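Long-range contacts in putative rubredoxin reductase (Rhodopseudomonas palustris, PDB 3FG2), which probably passes electrons from NADH through its bound FAD to the ferredoxin that serves the cytochrome P450 CYP199A2: residues A[4-9]-A[29-34]; A[73-78]-A[89-94]; A[77-82]-A[100-105]. One frame throughout, in Å; residues are numbered along the deposited sequence.

Interaction 1: residues A[4-9]-A[29-34]; sequences VLIAGA and IALIND. With FAD (flavin-adenine dinucleotide), chain B.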
loop_
_atom_site.group_PDB
_atom_site.type_symbol
_atom_site.label_atom_id
_atom_site.label_comp_id
_atom_site.label_asym_id
_atom_site.label_seq_id
_atom_site.Cartn_x
_atom_site.Cartn_y
_atom_site.Cartn_z
ATOM N N VAL A 4 -5.658 -20.896 -15.235
ATOM C CA VAL A 4 -5.819 -19.531 -14.746
ATOM C C VAL A 4 -4.418 -18.982 -14.544
ATOM O O VAL A 4 -3.646 -19.500 -13.731
ATOM C CB VAL A 4 -6.563 -19.473 -13.394
ATOM C CG1 VAL A 4 -6.506 -18.054 -12.837
ATOM C CG2 VAL A 4 -8.005 -19.906 -13.571
ATOM N N LEU A 5 -4.087 -17.939 -15.292
ATOM C CA LEU A 5 -2.767 -17.337 -15.200
ATOM C C LEU A 5 -2.789 -16.075 -14.349
ATOM O O LEU A 5 -3.569 -15.157 -14.609
ATOM C CB LEU A 5 -2.255 -17.012 -16.607
ATOM C CG LEU A 5 -1.036 -17.785 -17.116
ATOM C CD1 LEU A 5 -1.146 -19.256 -16.745
ATOM C CD2 LEU A 5 -0.928 -17.604 -18.625
ATOM N N ILE A 6 -1.932 -16.040 -13.331
ATOM C CA ILE A 6 -1.845 -14.881 -12.451
ATOM C C ILE A 6 -0.534 -14.157 -12.709
ATOM O O ILE A 6 0.547 -14.735 -12.542
ATOM C CB ILE A 6 -1.869 -15.280 -10.975
ATOM C CG1 ILE A 6 -3.049 -16.211 -10.700
ATOM C CG2 ILE A 6 -1.968 -14.030 -10.116
ATOM C CD1 ILE A 6 -2.987 -16.866 -9.338
ATOM N N ALA A 7 -0.642 -12.892 -13.113
ATOM C CA ALA A 7 0.519 -12.047 -13.405
ATOM C C ALA A 7 0.802 -11.141 -12.220
ATOM O O ALA A 7 0.109 -10.146 -12.015
ATOM C CB ALA A 7 0.247 -11.207 -14.636
ATOM N N GLY A 8 1.832 -11.479 -11.453
ATOM C CA GLY A 8 2.169 -10.697 -10.276
ATOM C C GLY A 8 1.947 -11.586 -9.069
ATOM O O GLY A 8 0.837 -12.078 -8.863
ATOM N N ALA A 9 2.996 -11.806 -8.279
ATOM C CA ALA A 9 2.898 -12.672 -7.108
ATOM C C ALA A 9 3.138 -11.950 -5.785
ATOM O O ALA A 9 3.939 -12.399 -4.960
ATOM C CB ALA A 9 3.869 -13.842 -7.244
ATOM N N ILE A 29 -3.177 -23.619 -12.279
ATOM C CA ILE A 29 -2.920 -22.284 -11.736
ATOM C C ILE A 29 -1.439 -21.926 -11.791
ATOM O O ILE A 29 -0.623 -22.486 -11.053
ATOM C CB ILE A 29 -3.393 -22.168 -10.270
ATOM C CG1 ILE A 29 -4.893 -22.464 -10.181
ATOM C CG2 ILE A 29 -3.086 -20.769 -9.738
ATOM C CD1 ILE A 29 -5.452 -22.421 -8.770
ATOM N N ALA A 30 -1.104 -20.980 -12.664
ATOM C CA ALA A 30 0.277 -20.534 -12.829
ATOM C C ALA A 30 0.454 -19.130 -12.262
ATOM O O ALA A 30 -0.257 -18.200 -12.642
ATOM C CB ALA A 30 0.657 -20.558 -14.309
ATOM N N LEU A 31 1.413 -18.985 -11.356
ATOM C CA LEU A 31 1.675 -17.703 -10.713
ATOM C C LEU A 31 2.989 -17.109 -11.215
ATOM O O LEU A 31 4.061 -17.524 -10.789
ATOM C CB LEU A 31 1.761 -17.897 -9.195
ATOM C CG LEU A 31 1.132 -16.874 -8.244
ATOM C CD1 LEU A 31 1.791 -17.018 -6.872
ATOM C CD2 LEU A 31 1.318 -15.459 -8.771
ATOM N N ILE A 32 2.906 -16.133 -12.111
ATOM C CA ILE A 32 4.103 -15.492 -12.660
ATOM C C ILE A 32 4.712 -14.519 -11.650
ATOM O O ILE A 32 4.100 -13.509 -11.298
ATOM C CB ILE A 32 3.754 -14.738 -13.948
ATOM C CG1 ILE A 32 3.088 -15.709 -14.922
ATOM C CG2 ILE A 32 5.012 -14.118 -14.556
ATOM C CD1 ILE A 32 2.272 -15.042 -16.001
ATOM N N ASN A 33 5.922 -14.829 -11.195
ATOM C CA ASN A 33 6.609 -14.010 -10.202
ATOM C C ASN A 33 7.905 -13.413 -10.754
ATOM O O ASN A 33 8.888 -14.132 -10.939
ATOM C CB ASN A 33 6.893 -14.878 -8.970
ATOM C CG ASN A 33 7.572 -14.116 -7.861
ATOM O OD1 ASN A 33 7.386 -12.903 -7.720
ATOM N ND2 ASN A 33 8.357 -14.826 -7.044
ATOM N N ASP A 34 7.912 -12.100 -10.999
ATOM C CA ASP A 34 9.094 -11.437 -11.557
ATOM C C ASP A 34 10.145 -10.963 -10.555
ATOM O O ASP A 34 10.986 -10.127 -10.888
ATOM C CB ASP A 34 8.686 -10.250 -12.436
ATOM C CG ASP A 34 8.230 -9.056 -11.627
ATOM O OD1 ASP A 34 7.943 -7.998 -12.229
ATOM O OD2 ASP A 34 8.160 -9.174 -10.385
HETATM P PA FAD B . 2.223 -5.984 -4.795
HETATM O O1A FAD B . 3.043 -4.781 -5.089
HETATM O O2A FAD B . 2.309 -6.617 -3.601
HETATM O O5B FAD B . 2.858 -6.979 -5.781
HETATM C C5B FAD B . 2.966 -6.765 -7.224
HETATM C C4B FAD B . 3.927 -7.876 -7.701
HETATM O O4B FAD B . 3.735 -8.015 -9.160
HETATM C C3B FAD B . 5.427 -7.589 -7.506
HETATM O O3B FAD B . 6.188 -8.614 -6.950
HETATM C C2B FAD B . 5.830 -7.109 -8.872
HETATM O O2B FAD B . 7.204 -7.165 -9.100
HETATM C C1B FAD B . 5.080 -8.076 -9.738
HETATM N N9A FAD B . 4.857 -7.697 -11.135
HETATM C C8A FAD B . 4.606 -6.439 -11.622
HETATM N N7A FAD B . 4.454 -6.415 -12.940
HETATM C C5A FAD B . 4.611 -7.710 -13.341
HETATM C C6A FAD B . 4.563 -8.342 -14.678
HETATM N N6A FAD B . 4.342 -7.693 -15.798
HETATM N N1A FAD B . 4.773 -9.707 -14.681
HETATM C C2A FAD B . 5.007 -10.426 -13.533
HETATM N N3A FAD B . 5.068 -9.926 -12.276
HETATM C C4A FAD B . 4.863 -8.559 -12.229
HETATM N N1 FAD B . -0.719 -1.888 3.314
HETATM C C2 FAD B . -1.369 -2.011 4.471
HETATM O O2 FAD B . -2.547 -2.204 4.506
HETATM N N3 FAD B . -0.696 -1.924 5.734
HETATM C C4 FAD B . 0.670 -1.713 5.813
HETATM O O4 FAD B . 1.208 -1.651 6.904
HETATM C C4X FAD B . 1.393 -1.581 4.552
HETATM N N5 FAD B . 2.734 -1.382 4.565
HETATM C C5X FAD B . 3.392 -1.270 3.353
HETATM C C6 FAD B . 4.801 -1.075 3.386
HETATM C C7 FAD B . 5.545 -0.959 2.229
HETATM C C7M FAD B . 7.044 -0.752 2.320
HETATM C C8 FAD B . 4.878 -1.036 0.924
HETATM C C8M FAD B . 5.628 -0.921 -0.384
HETATM C C9 FAD B . 3.480 -1.225 0.879
HETATM C C9A FAD B . 2.735 -1.345 2.076
HETATM N N10 FAD B . 1.293 -1.557 2.104
HETATM C C10 FAD B . 0.628 -1.677 3.292
HETATM C "C1'" FAD B . 0.595 -1.646 0.797
HETATM C "C2'" FAD B . 0.510 -3.130 0.327
HETATM O "O2'" FAD B . 1.816 -3.660 0.302
HETATM C "C3'" FAD B . -0.124 -3.146 -1.049
HETATM O "O3'" FAD B . -1.446 -2.626 -0.972
HETATM C "C4'" FAD B . -0.168 -4.568 -1.580
HETATM O "O4'" FAD B . 1.172 -5.122 -1.661
HETATM C "C5'" FAD B . -0.796 -4.549 -2.953
HETATM O "O5'" FAD B . -0.784 -6.034 -3.487
HETATM P P FAD B . -0.589 -6.286 -4.955
HETATM O O1P FAD B . -0.678 -7.837 -5.024
HETATM O O2P FAD B . -1.485 -5.607 -5.779
HETATM O O3P FAD B . 0.747 -5.852 -5.374
HETATM O O HOH W 1 5.776 -11.062 -8.371
#

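Interaction 2: residues A[73-78]-A[89-94]; sequences ELISDR and LLLASG. With FAD (flavin-adenine dinucleotide), chain B.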
loop_
_atom_site.group_PDB
_atom_site.type_symbol
_atom_site.label_atom_id
_atom_site.label_comp_id
_atom_site.label_asym_id
_atom_site.label_seq_id
_atom_site.Cartn_x
_atom_site.Cartn_y
_atom_site.Cartn_z
ATOM N N GLU A 73 1.525 -23.505 -9.706
ATOM C CA GLU A 73 2.762 -23.416 -10.467
ATOM C C GLU A 73 3.431 -22.052 -10.320
ATOM O O GLU A 73 2.955 -21.054 -10.871
ATOM C CB GLU A 73 2.471 -23.701 -11.943
ATOM C CG GLU A 73 3.643 -24.274 -12.708
ATOM C CD GLU A 73 3.317 -24.484 -14.167
ATOM O OE1 GLU A 73 2.275 -25.116 -14.456
ATOM O OE2 GLU A 73 4.105 -24.021 -15.022
ATOM N N LEU A 74 4.540 -22.017 -9.584
ATOM C CA LEU A 74 5.277 -20.777 -9.360
ATOM C C LEU A 74 6.341 -20.569 -10.429
ATOM O O LEU A 74 7.417 -21.163 -10.360
ATOM C CB LEU A 74 5.939 -20.799 -7.988
ATOM C CG LEU A 74 6.444 -19.435 -7.529
ATOM C CD1 LEU A 74 5.265 -18.486 -7.411
ATOM C CD2 LEU A 74 7.170 -19.569 -6.196
ATOM N N ILE A 75 6.045 -19.715 -11.404
ATOM C CA ILE A 75 6.971 -19.449 -12.501
ATOM C C ILE A 75 7.828 -18.202 -12.300
ATOM O O ILE A 75 7.317 -17.079 -12.258
ATOM C CB ILE A 75 6.215 -19.276 -13.833
ATOM C CG1 ILE A 75 5.328 -20.492 -14.097
ATOM C CG2 ILE A 75 7.210 -19.082 -14.970
ATOM C CD1 ILE A 75 4.474 -20.352 -15.331
ATOM N N SER A 76 9.138 -18.401 -12.201
ATOM C CA SER A 76 10.062 -17.291 -12.020
ATOM C C SER A 76 10.288 -16.568 -13.349
ATOM O O SER A 76 11.295 -16.793 -14.021
ATOM C CB SER A 76 11.394 -17.803 -11.475
ATOM O OG SER A 76 12.269 -16.730 -11.181
ATOM N N ASP A 77 9.344 -15.705 -13.725
ATOM C CA ASP A 77 9.442 -14.953 -14.972
ATOM C C ASP A 77 8.668 -13.637 -14.884
ATOM O O ASP A 77 8.310 -13.192 -13.793
ATOM C CB ASP A 77 8.898 -15.786 -16.133
ATOM C CG ASP A 77 9.668 -15.560 -17.420
ATOM O OD1 ASP A 77 10.832 -16.007 -17.489
ATOM O OD2 ASP A 77 9.121 -14.933 -18.352
ATOM N N ARG A 78 8.405 -13.025 -16.037
ATOM C CA ARG A 78 7.674 -11.760 -16.096
ATOM C C ARG A 78 6.850 -11.659 -17.383
ATOM O O ARG A 78 7.342 -12.005 -18.455
ATOM C CB ARG A 78 8.668 -10.595 -16.039
ATOM C CG ARG A 78 8.057 -9.226 -16.261
ATOM C CD ARG A 78 9.136 -8.168 -16.469
ATOM N NE ARG A 78 8.573 -6.835 -16.699
ATOM C CZ ARG A 78 8.025 -6.076 -15.752
ATOM N NH1 ARG A 78 7.967 -6.509 -14.497
ATOM N NH2 ARG A 78 7.523 -4.886 -16.062
ATOM N N LEU A 89 -0.410 -15.670 -23.018
ATOM C CA LEU A 89 0.374 -14.776 -22.182
ATOM C C LEU A 89 1.824 -14.895 -22.641
ATOM O O LEU A 89 2.422 -15.967 -22.577
ATOM C CB LEU A 89 0.230 -15.197 -20.711
ATOM C CG LEU A 89 0.586 -14.263 -19.547
ATOM C CD1 LEU A 89 2.069 -13.968 -19.543
ATOM C CD2 LEU A 89 -0.222 -12.987 -19.658
ATOM N N LEU A 90 2.371 -13.780 -23.109
ATOM C CA LEU A 90 3.737 -13.725 -23.612
ATOM C C LEU A 90 4.711 -13.292 -22.514
ATOM O O LEU A 90 4.709 -12.136 -22.099
ATOM C CB LEU A 90 3.780 -12.738 -24.781
ATOM C CG LEU A 90 4.893 -12.801 -25.829
ATOM C CD1 LEU A 90 4.486 -11.923 -27.009
ATOM C CD2 LEU A 90 6.228 -12.350 -25.242
ATOM N N LEU A 91 5.540 -14.218 -22.044
ATOM C CA LEU A 91 6.509 -13.904 -20.998
ATOM C C LEU A 91 7.750 -13.251 -21.594
ATOM O O LEU A 91 7.867 -13.114 -22.813
ATOM C CB LEU A 91 6.932 -15.170 -20.244
ATOM C CG LEU A 91 5.892 -16.027 -19.521
ATOM C CD1 LEU A 91 6.622 -17.087 -18.704
ATOM C CD2 LEU A 91 5.032 -15.165 -18.618
ATOM N N ALA A 92 8.682 -12.860 -20.727
ATOM C CA ALA A 92 9.918 -12.219 -21.160
ATOM C C ALA A 92 10.990 -13.250 -21.504
ATOM O O ALA A 92 11.903 -12.969 -22.277
ATOM C CB ALA A 92 10.426 -11.286 -20.072
ATOM N N SER A 93 10.878 -14.439 -20.925
ATOM C CA SER A 93 11.837 -15.505 -21.183
ATOM C C SER A 93 11.685 -15.989 -22.618
ATOM O O SER A 93 12.465 -16.818 -23.091
ATOM C CB SER A 93 11.595 -16.679 -20.233
ATOM O OG SER A 93 10.287 -17.202 -20.405
ATOM N N GLY A 94 10.673 -15.464 -23.303
ATOM C CA GLY A 94 10.420 -15.860 -24.674
ATOM C C GLY A 94 9.296 -16.878 -24.712
ATOM O O GLY A 94 8.622 -17.046 -25.730
HETATM P PA FAD B . 2.223 -5.984 -4.795
HETATM O O1A FAD B . 3.043 -4.781 -5.089
HETATM O O2A FAD B . 2.309 -6.617 -3.601
HETATM O O5B FAD B . 2.858 -6.979 -5.781
HETATM C C5B FAD B . 2.966 -6.765 -7.224
HETATM C C4B FAD B . 3.927 -7.876 -7.701
HETATM O O4B FAD B . 3.735 -8.015 -9.160
HETATM C C3B FAD B . 5.427 -7.589 -7.506
HETATM O O3B FAD B . 6.188 -8.614 -6.950
HETATM C C2B FAD B . 5.830 -7.109 -8.872
HETATM O O2B FAD B . 7.204 -7.165 -9.100
HETATM C C1B FAD B . 5.080 -8.076 -9.738
HETATM N N9A FAD B . 4.857 -7.697 -11.135
HETATM C C8A FAD B . 4.606 -6.439 -11.622
HETATM N N7A FAD B . 4.454 -6.415 -12.940
HETATM C C5A FAD B . 4.611 -7.710 -13.341
HETATM C C6A FAD B . 4.563 -8.342 -14.678
HETATM N N6A FAD B . 4.342 -7.693 -15.798
HETATM N N1A FAD B . 4.773 -9.707 -14.681
HETATM C C2A FAD B . 5.007 -10.426 -13.533
HETATM N N3A FAD B . 5.068 -9.926 -12.276
HETATM C C4A FAD B . 4.863 -8.559 -12.229
HETATM N N1 FAD B . -0.719 -1.888 3.314
HETATM C C2 FAD B . -1.369 -2.011 4.471
HETATM O O2 FAD B . -2.547 -2.204 4.506
HETATM N N3 FAD B . -0.696 -1.924 5.734
HETATM C C4 FAD B . 0.670 -1.713 5.813
HETATM O O4 FAD B . 1.208 -1.651 6.904
HETATM C C4X FAD B . 1.393 -1.581 4.552
HETATM N N5 FAD B . 2.734 -1.382 4.565
HETATM C C5X FAD B . 3.392 -1.270 3.353
HETATM C C6 FAD B . 4.801 -1.075 3.386
HETATM C C7 FAD B . 5.545 -0.959 2.229
HETATM C C7M FAD B . 7.044 -0.752 2.320
HETATM C C8 FAD B . 4.878 -1.036 0.924
HETATM C C8M FAD B . 5.628 -0.921 -0.384
HETATM C C9 FAD B . 3.480 -1.225 0.879
HETATM C C9A FAD B . 2.735 -1.345 2.076
HETATM N N10 FAD B . 1.293 -1.557 2.104
HETATM C C10 FAD B . 0.628 -1.677 3.292
HETATM C "C1'" FAD B . 0.595 -1.646 0.797
HETATM C "C2'" FAD B . 0.510 -3.130 0.327
HETATM O "O2'" FAD B . 1.816 -3.660 0.302
HETATM C "C3'" FAD B . -0.124 -3.146 -1.049
HETATM O "O3'" FAD B . -1.446 -2.626 -0.972
HETATM C "C4'" FAD B . -0.168 -4.568 -1.580
HETATM O "O4'" FAD B . 1.172 -5.122 -1.661
HETATM C "C5'" FAD B . -0.796 -4.549 -2.953
HETATM O "O5'" FAD B . -0.784 -6.034 -3.487
HETATM P P FAD B . -0.589 -6.286 -4.955
HETATM O O1P FAD B . -0.678 -7.837 -5.024
HETATM O O2P FAD B . -1.485 -5.607 -5.779
HETATM O O3P FAD B . 0.747 -5.852 -5.374
#

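Interaction 3: residues A[77-82]-A[100-105]; sequences DRMVSI and GHLVLA. With FAD (flavin-adenine dinucleotide), chain B.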
loop_
_atom_site.group_PDB
_atom_site.type_symbol
_atom_site.label_atom_id
_atom_site.label_comp_id
_atom_site.label_asym_id
_atom_site.label_seq_id
_atom_site.Cartn_x
_atom_site.Cartn_y
_atom_site.Cartn_z
ATOM N N ASP A 77 9.344 -15.705 -13.725
ATOM C CA ASP A 77 9.442 -14.953 -14.972
ATOM C C ASP A 77 8.668 -13.637 -14.884
ATOM O O ASP A 77 8.310 -13.192 -13.793
ATOM C CB ASP A 77 8.898 -15.786 -16.133
ATOM C CG ASP A 77 9.668 -15.560 -17.420
ATOM O OD1 ASP A 77 10.832 -16.007 -17.489
ATOM O OD2 ASP A 77 9.121 -14.933 -18.352
ATOM N N ARG A 78 8.405 -13.025 -16.037
ATOM C CA ARG A 78 7.674 -11.760 -16.096
ATOM C C ARG A 78 6.850 -11.659 -17.383
ATOM O O ARG A 78 7.342 -12.005 -18.455
ATOM C CB ARG A 78 8.668 -10.595 -16.039
ATOM C CG ARG A 78 8.057 -9.226 -16.261
ATOM C CD ARG A 78 9.136 -8.168 -16.469
ATOM N NE ARG A 78 8.573 -6.835 -16.699
ATOM C CZ ARG A 78 8.025 -6.076 -15.752
ATOM N NH1 ARG A 78 7.967 -6.509 -14.497
ATOM N NH2 ARG A 78 7.523 -4.886 -16.062
ATOM N N MET A 79 5.603 -11.201 -17.291
ATOM C CA MET A 79 4.798 -11.060 -18.501
ATOM C C MET A 79 5.186 -9.739 -19.149
ATOM O O MET A 79 5.449 -8.755 -18.455
ATOM C CB MET A 79 3.285 -11.081 -18.206
ATOM C CG MET A 79 2.675 -9.787 -17.664
ATOM S SD MET A 79 1.026 -9.404 -18.386
ATOM C CE MET A 79 0.023 -10.478 -17.556
ATOM N N VAL A 80 5.241 -9.726 -20.477
ATOM C CA VAL A 80 5.612 -8.528 -21.215
ATOM C C VAL A 80 4.558 -8.142 -22.245
ATOM O O VAL A 80 4.493 -6.991 -22.675
ATOM C CB VAL A 80 6.946 -8.730 -21.948
ATOM C CG1 VAL A 80 8.066 -8.935 -20.940
ATOM C CG2 VAL A 80 6.851 -9.936 -22.869
ATOM N N SER A 81 3.730 -9.107 -22.631
ATOM C CA SER A 81 2.693 -8.872 -23.626
ATOM C C SER A 81 1.491 -9.791 -23.436
ATOM O O SER A 81 1.608 -10.872 -22.865
ATOM C CB SER A 81 3.274 -9.081 -25.027
ATOM O OG SER A 81 2.269 -8.964 -26.020
ATOM N N ILE A 82 0.336 -9.356 -23.923
ATOM C CA ILE A 82 -0.877 -10.154 -23.814
ATOM C C ILE A 82 -1.596 -10.296 -25.158
ATOM O O ILE A 82 -1.981 -9.297 -25.776
ATOM C CB ILE A 82 -1.870 -9.533 -22.820
ATOM C CG1 ILE A 82 -1.236 -9.443 -21.433
ATOM C CG2 ILE A 82 -3.141 -10.372 -22.774
ATOM C CD1 ILE A 82 -2.095 -8.720 -20.436
ATOM N N GLY A 100 -7.127 -19.738 -19.656
ATOM C CA GLY A 100 -8.574 -19.796 -19.716
ATOM C C GLY A 100 -9.018 -18.431 -19.226
ATOM O O GLY A 100 -9.833 -17.749 -19.856
ATOM N N HIS A 101 -8.459 -18.033 -18.085
ATOM C CA HIS A 101 -8.741 -16.733 -17.496
ATOM C C HIS A 101 -7.426 -16.141 -16.994
ATOM O O HIS A 101 -6.604 -16.841 -16.387
ATOM C CB HIS A 101 -9.745 -16.855 -16.345
ATOM C CG HIS A 101 -10.430 -15.565 -16.011
ATOM N ND1 HIS A 101 -9.816 -14.556 -15.301
ATOM C CD2 HIS A 101 -11.650 -15.090 -16.355
ATOM C CE1 HIS A 101 -10.625 -13.515 -15.224
ATOM N NE2 HIS A 101 -11.744 -13.812 -15.858
ATOM N N LEU A 102 -7.230 -14.857 -17.272
ATOM C CA LEU A 102 -6.019 -14.140 -16.875
ATOM C C LEU A 102 -6.288 -13.161 -15.734
ATOM O O LEU A 102 -7.192 -12.325 -15.818
ATOM C CB LEU A 102 -5.445 -13.375 -18.077
ATOM C CG LEU A 102 -4.265 -12.433 -17.818
ATOM C CD1 LEU A 102 -3.110 -13.213 -17.217
ATOM C CD2 LEU A 102 -3.840 -11.763 -19.125
ATOM N N VAL A 103 -5.501 -13.270 -14.670
ATOM C CA VAL A 103 -5.641 -12.386 -13.517
ATOM C C VAL A 103 -4.438 -11.443 -13.425
ATOM O O VAL A 103 -3.298 -11.883 -13.262
ATOM C CB VAL A 103 -5.749 -13.196 -12.198
ATOM C CG1 VAL A 103 -5.673 -12.264 -11.000
ATOM C CG2 VAL A 103 -7.059 -13.969 -12.169
ATOM N N LEU A 104 -4.700 -10.144 -13.542
ATOM C CA LEU A 104 -3.643 -9.136 -13.460
ATOM C C LEU A 104 -3.531 -8.618 -12.032
ATOM O O LEU A 104 -4.479 -8.044 -11.493
ATOM C CB LEU A 104 -3.935 -7.969 -14.406
ATOM C CG LEU A 104 -3.993 -8.360 -15.884
ATOM C CD1 LEU A 104 -4.294 -7.141 -16.743
ATOM C CD2 LEU A 104 -2.658 -8.997 -16.283
ATOM N N ALA A 105 -2.368 -8.848 -11.428
ATOM C CA ALA A 105 -2.092 -8.420 -10.061
ATOM C C ALA A 105 -0.662 -7.894 -10.067
ATOM O O ALA A 105 0.180 -8.317 -9.275
ATOM C CB ALA A 105 -2.221 -9.598 -9.111
HETATM P PA FAD B . 2.223 -5.984 -4.795
HETATM O O1A FAD B . 3.043 -4.781 -5.089
HETATM O O2A FAD B . 2.309 -6.617 -3.601
HETATM O O5B FAD B . 2.858 -6.979 -5.781
HETATM C C5B FAD B . 2.966 -6.765 -7.224
HETATM C C4B FAD B . 3.927 -7.876 -7.701
HETATM O O4B FAD B . 3.735 -8.015 -9.160
HETATM C C3B FAD B . 5.427 -7.589 -7.506
HETATM O O3B FAD B . 6.188 -8.614 -6.950
HETATM C C2B FAD B . 5.830 -7.109 -8.872
HETATM O O2B FAD B . 7.204 -7.165 -9.100
HETATM C C1B FAD B . 5.080 -8.076 -9.738
HETATM N N9A FAD B . 4.857 -7.697 -11.135
HETATM C C8A FAD B . 4.606 -6.439 -11.622
HETATM N N7A FAD B . 4.454 -6.415 -12.940
HETATM C C5A FAD B . 4.611 -7.710 -13.341
HETATM C C6A FAD B . 4.563 -8.342 -14.678
HETATM N N6A FAD B . 4.342 -7.693 -15.798
HETATM N N1A FAD B . 4.773 -9.707 -14.681
HETATM C C2A FAD B . 5.007 -10.426 -13.533
HETATM N N3A FAD B . 5.068 -9.926 -12.276
HETATM C C4A FAD B . 4.863 -8.559 -12.229
HETATM N N1 FAD B . -0.719 -1.888 3.314
HETATM C C2 FAD B . -1.369 -2.011 4.471
HETATM O O2 FAD B . -2.547 -2.204 4.506
HETATM N N3 FAD B . -0.696 -1.924 5.734
HETATM C C4 FAD B . 0.670 -1.713 5.813
HETATM O O4 FAD B . 1.208 -1.651 6.904
HETATM C C4X FAD B . 1.393 -1.581 4.552
HETATM N N5 FAD B . 2.734 -1.382 4.565
HETATM C C5X FAD B . 3.392 -1.270 3.353
HETATM C C6 FAD B . 4.801 -1.075 3.386
HETATM C C7 FAD B . 5.545 -0.959 2.229
HETATM C C7M FAD B . 7.044 -0.752 2.320
HETATM C C8 FAD B . 4.878 -1.036 0.924
HETATM C C8M FAD B . 5.628 -0.921 -0.384
HETATM C C9 FAD B . 3.480 -1.225 0.879
HETATM C C9A FAD B . 2.735 -1.345 2.076
HETATM N N10 FAD B . 1.293 -1.557 2.104
HETATM C C10 FAD B . 0.628 -1.677 3.292
HETATM C "C1'" FAD B . 0.595 -1.646 0.797
HETATM C "C2'" FAD B . 0.510 -3.130 0.327
HETATM O "O2'" FAD B . 1.816 -3.660 0.302
HETATM C "C3'" FAD B . -0.124 -3.146 -1.049
HETATM O "O3'" FAD B . -1.446 -2.626 -0.972
HETATM C "C4'" FAD B . -0.168 -4.568 -1.580
HETATM O "O4'" FAD B . 1.172 -5.122 -1.661
HETATM C "C5'" FAD B . -0.796 -4.549 -2.953
HETATM O "O5'" FAD B . -0.784 -6.034 -3.487
HETATM P P FAD B . -0.589 -6.286 -4.955
HETATM O O1P FAD B . -0.678 -7.837 -5.024
HETATM O O2P FAD B . -1.485 -5.607 -5.779
HETATM O O3P FAD B . 0.747 -5.852 -5.374
#

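Interaction 1: residues A[4-9]-A[29-34]
Ile6 packs against Leu31 and Ile29 between two neighbouring parallel strands. Its CG1 is anti to the carbonyl carbon (chi1 -51°), which leaves Ile6 CG2 anti to the backbone N and 3.8 Å from Leu31 CD2, while CD1 meets Ile29 CG2. Ala9 lies past the strand end and pushes its CB tightly against Leu31 CD2, at 3.4 Å. It also meets Asn33 CB. Four backbone bonds join the strands, from Ala30 N to Val4 O through to Gly8 N to Ile32 O at 3.0 Å. Ile32 turns to the other face and brings CG2 3.8 Å from C2A of the FAD adenine. One water bridges Ala9 N, Asn33 OD1 and FAD O3B. Asp34 OD2 accepts a 2.6 Å bond from ribose O2B, and its OD1 pairs with Arg78. An alanine at Asp34 would probably leave O2B without this acceptor and Arg78 without its counter-charge. Strand 4-7, helix 11-22 and strand 29-32 form the beta-alpha-beta unit of a Rossmann-type FAD-binding fold, and Gly8 probably opens its GxGxxG motif.

Interaction 2: residues A[73-78]-A[89-94]
Asp77 reaches across to the strand end at Leu91 and to the residues after it, Ala92 and Ser93, and its carboxylate carries the close part of the contact. OD2 takes a 3.2 Å bond from Ser93 N on its syn lone pair, the side of OD1. Arg78 N, from the same segment, also bonds to OD2 at 3.1 Å, but from above the carboxylate plane. Together these bonds should limit rotation of the carboxylate. The single N-H of Ala92 is shared between Asp77 OD2 and Arg78 O, weakly to each, with Ala92 N 2.8 Å from Arg78 O. Ser93 OG has its stronger partner in Thr95.

Leu91 fills the apolar side, where its CD1 comes 3.7 Å from Asp77 CB. Ile75 CG2 touches the same methyl more loosely, at 4.3 Å. The outer side, with Ala92, Ser93 and Arg78, faces solvent. Across the contact, Ala92 CB comes nearest to Arg78 O, at 3.6 Å. The Arg78 chain runs extended from CG to NE and leads away to the FAD adenine. Adenine N6A lies 4.0 Å above the centre of the guanidinium plane, and Arg78 NH1 forms a salt bridge with Asp34.

The contact joins the loop just after strand 72-75, an outermost strand of the parallel sheet, to the end of strand 88-91. The latter is the middle strand of the small antiparallel sheet, and Leu91 also packs on Ile32 of strand 29-32.

Interaction 3: residues A[77-82]-A[100-105]
The adenine end of the FAD pocket borders this apolar contact, and Met79 takes part in both. Its backbone holds the adenine with two bonds: Met79 N donates to N1A at 3.1 Å, and N6A donates to Met79 O at 3.1 Å. The side chain starts with CG between the backbone N and the carbonyl carbon (chi1 79°), where CG lies 3.3 Å from adenine N6A. Further bends at chi2 and chi3 bring the methyl CE to Leu104 CD2. That pair is tight, at 3.3 Å, and the two side chains cross at about a right angle. Met79 meets Leu102 tip to tip, CE to CD1, at a looser 4.2 Å. Ile82 also approaches Leu102 tip to tip, and Ile82 CD1 lies 3.7 Å from Leu102 CD2. No hydrogen bond links the segments, whose strand axes come no closer than 11.5 Å. Strand 79-83 edges the small antiparallel sheet beside strand 88-91. Strand 101-104 lies between strands 4-7 and 270-272 in the parallel sheet, where Leu102 packs on Leu5 and Leu104 on Ala7.

Overall arrangement
From the N terminus, interaction 1 comes first. It pairs strands 4-7 and 29-32 and closes the loop that holds helix 11-22. The chain later returns to the same sheet as strand 72-75, beside strand 29-32. Interactions 2 and 3 then start from overlapping segments that share Asp77 and Arg78. Interaction 2 closes the shorter loop, at 89-94, and interaction 3 the longer one, at 100-105, with strand 101-104 alongside strand 4-7. Their spans overlap, and interaction 2 both starts and ends earlier. Strands 79-83, 88-91 and 96-98 all lie within the span of interaction 3, and both contacts tie their small antiparallel sheet to the parallel sheet. All three contacts touch FAD. The salt bridge between Asp34 and Arg78 links interaction 1 to the other two.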